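PDB 5MU5: DUF115 domain-containing protein from Magnetospirillum magneticum AMB-1, which is a Maf glycosyltransferase involved in formation of the bacterial flagellum, where it probably transfers sugar onto flagellin. Local coordinates for residues 21-26 against 171-176. Numbering follows the deposited sequence.
With EDO (1,2-ethanediol), chain I.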
loop_
_atom_site.group_PDB
_atom_site.type_symbol
_atom_site.label_atom_id
_atom_site.label_comp_id
_atom_site.label_asym_id
_atom_site.label_seq_id
_atom_site.Cartn_x
_atom_site.Cartn_y
_atom_site.Cartn_z
ATOM N N GLU A 21 -27.301 -1.934 -17.889
ATOM C CA GLU A 21 -27.016 -3.347 -17.716
ATOM C C GLU A 21 -25.646 -3.611 -17.061
ATOM O O GLU A 21 -25.526 -4.418 -16.150
ATOM C CB GLU A 21 -27.056 -4.032 -19.093
ATOM C CG GLU A 21 -26.788 -5.531 -19.063
ATOM C CD GLU A 21 -26.716 -6.149 -20.447
ATOM O OE1 GLU A 21 -26.992 -5.463 -21.453
ATOM O OE2 GLU A 21 -26.403 -7.348 -20.519
ATOM N N LEU A 22 -24.615 -2.931 -17.540
ATOM C CA LEU A 22 -23.242 -3.237 -17.150
ATOM C C LEU A 22 -22.552 -2.238 -16.233
ATOM O O LEU A 22 -21.479 -2.547 -15.730
ATOM C CB LEU A 22 -22.415 -3.425 -18.420
ATOM C CG LEU A 22 -22.881 -4.639 -19.239
ATOM C CD1 LEU A 22 -22.613 -4.459 -20.731
ATOM C CD2 LEU A 22 -22.224 -5.903 -18.705
ATOM N N MET A 23 -23.138 -1.051 -16.041
ATOM C CA MET A 23 -22.621 -0.047 -15.090
ATOM C C MET A 23 -23.819 0.695 -14.489
ATOM O O MET A 23 -23.978 1.910 -14.684
ATOM C CB MET A 23 -21.664 0.914 -15.800
ATOM C CG MET A 23 -20.740 1.641 -14.853
ATOM S SD MET A 23 -19.736 2.894 -15.677
ATOM C CE MET A 23 -18.460 1.892 -16.402
ATOM N N PRO A 24 -24.658 -0.038 -13.734
ATOM C CA PRO A 24 -26.037 0.432 -13.461
ATOM C C PRO A 24 -26.167 1.813 -12.827
ATOM O O PRO A 24 -26.996 2.624 -13.283
ATOM C CB PRO A 24 -26.646 -0.671 -12.567
ATOM C CG PRO A 24 -25.736 -1.832 -12.688
ATOM C CD PRO A 24 -24.368 -1.328 -13.079
ATOM N N GLU A 25 -25.384 2.080 -11.794
ATOM C CA GLU A 25 -25.443 3.391 -11.129
ATOM C C GLU A 25 -25.143 4.517 -12.111
ATOM O O GLU A 25 -25.767 5.563 -12.064
ATOM C CB GLU A 25 -24.488 3.461 -9.927
ATOM C CG GLU A 25 -24.979 2.713 -8.684
ATOM C CD GLU A 25 -23.999 2.771 -7.510
ATOM O OE1 GLU A 25 -24.154 1.950 -6.573
ATOM O OE2 GLU A 25 -23.074 3.632 -7.512
ATOM N N MET A 26 -24.207 4.301 -13.021
ATOM C CA MET A 26 -23.882 5.313 -14.012
ATOM C C MET A 26 -25.031 5.436 -15.018
ATOM O O MET A 26 -25.404 6.542 -15.439
ATOM C CB MET A 26 -22.600 4.929 -14.743
ATOM C CG MET A 26 -22.090 5.990 -15.705
ATOM S SD MET A 26 -21.618 7.509 -14.856
ATOM C CE MET A 26 -20.234 6.938 -13.860
ATOM N N GLU A 171 -19.078 -4.030 -22.205
ATOM C CA GLU A 171 -19.056 -5.486 -22.236
ATOM C C GLU A 171 -17.833 -6.077 -21.519
ATOM O O GLU A 171 -17.908 -7.181 -21.015
ATOM C CB GLU A 171 -19.100 -5.979 -23.691
ATOM C CG GLU A 171 -19.594 -7.400 -23.856
ATOM C CD GLU A 171 -20.985 -7.587 -23.273
ATOM O OE1 GLU A 171 -21.876 -6.742 -23.526
ATOM O OE2 GLU A 171 -21.180 -8.575 -22.550
ATOM N N THR A 172 -16.716 -5.340 -21.475
ATOM C CA THR A 172 -15.493 -5.785 -20.758
ATOM C C THR A 172 -15.661 -5.863 -19.242
ATOM O O THR A 172 -14.845 -6.493 -18.562
ATOM C CB THR A 172 -14.286 -4.870 -21.052
ATOM O OG1 THR A 172 -14.565 -3.520 -20.651
ATOM C CG2 THR A 172 -13.942 -4.877 -22.550
ATOM N N ARG A 173 -16.695 -5.216 -18.708
ATOM C CA ARG A 173 -17.013 -5.285 -17.281
ATOM C C ARG A 173 -17.781 -6.519 -16.891
ATOM O O ARG A 173 -17.925 -6.779 -15.702
ATOM C CB ARG A 173 -17.868 -4.092 -16.860
ATOM C CG ARG A 173 -17.117 -2.788 -16.903
ATOM C CD ARG A 173 -18.056 -1.644 -16.668
ATOM N NE ARG A 173 -18.703 -1.750 -15.371
ATOM C CZ ARG A 173 -18.223 -1.252 -14.243
ATOM N NH1 ARG A 173 -17.069 -0.607 -14.220
ATOM N NH2 ARG A 173 -18.909 -1.396 -13.132
ATOM N N ARG A 174 -18.303 -7.269 -17.865
ATOM C CA ARG A 174 -19.122 -8.421 -17.545
ATOM C C ARG A 174 -18.460 -9.387 -16.564
ATOM O O ARG A 174 -19.029 -9.678 -15.529
ATOM C CB ARG A 174 -19.533 -9.179 -18.796
ATOM C CG ARG A 174 -20.543 -10.272 -18.491
ATOM C CD ARG A 174 -21.089 -10.910 -19.759
ATOM N NE ARG A 174 -21.857 -9.956 -20.556
ATOM C CZ ARG A 174 -23.092 -9.536 -20.261
ATOM N NH1 ARG A 174 -23.729 -9.970 -19.177
ATOM N NH2 ARG A 174 -23.699 -8.671 -21.055
ATOM N N GLU A 175 -17.281 -9.899 -16.893
ATOM C CA GLU A 175 -16.575 -10.849 -16.002
ATOM C C GLU A 175 -15.813 -10.125 -14.908
ATOM O O GLU A 175 -15.681 -10.635 -13.817
ATOM C CB GLU A 175 -15.588 -11.718 -16.781
ATOM C CG GLU A 175 -16.188 -12.384 -18.006
ATOM C CD GLU A 175 -17.454 -13.154 -17.683
ATOM O OE1 GLU A 175 -17.485 -13.799 -16.609
ATOM O OE2 GLU A 175 -18.410 -13.122 -18.499
ATOM N N ASN A 176 -15.342 -8.919 -15.202
ATOM C CA ASN A 176 -14.543 -8.151 -14.261
ATOM C C ASN A 176 -14.819 -6.646 -14.400
ATOM O O ASN A 176 -14.262 -5.979 -15.275
ATOM C CB ASN A 176 -13.070 -8.446 -14.509
ATOM C CG ASN A 176 -12.170 -7.797 -13.479
ATOM O OD1 ASN A 176 -12.620 -6.990 -12.653
ATOM N ND2 ASN A 176 -10.886 -8.128 -13.532
HETATM C C1 EDO I . -21.709 0.304 -11.220
HETATM O O1 EDO I . -23.004 0.478 -10.654
HETATM C C2 EDO I . -20.964 1.516 -10.692
HETATM O O2 EDO I . -21.516 2.686 -11.343
#
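Leu22 and Arg173 bring the backbones together, their CA atoms 6.6 Å apart, where the break between helices 9-22 and 24-32 faces the type I turn from Glu171 to Arg174. With the helix broken at Met23, Leu22 O lacks the usual i+4 amide donor and accepts instead from Arg173 NE at 2.9 Å, near the guanidinium plane. Arginine suits this place, offering an edge N-H and a face for carbon: Met23 CG lies 3.8 Å above the guanidinium centre, and Met23 CE packs on Arg173 CD at 3.6 Å, the flexible thioether chain crossing at about a right angle. An alanine in place of Arg173 would probably leave Leu22 O without this donor and open a gap beside Met23. The turn leads from helix 166-171 toward strand 180-183, an edge of the four-stranded parallel sheet in the Maf N-terminal domain; Met23 also touches Leu180 and Ile182 there. Toward solvent, Arg174 NH2 bonds Glu171 OE2, the accompanying NE distance being suspiciously short, and meets Glu21 OE2 in a 3.1 Å salt bridge. Glu21 reaches it with CG anti to the backbone N (chi1 -179°) and an extended chain. Each glutamate's second oxygen pairs with Arg167; the two arginines would probably ease repulsion between Glu21 OE2 and Glu171 OE1, 5.5 Å apart. Leucine's branched end suits a flat neighbour: Leu22 CD2 lies over the Arg174 guanidinium, toward its rim, while the side chain also touches Leu170 and Arg167.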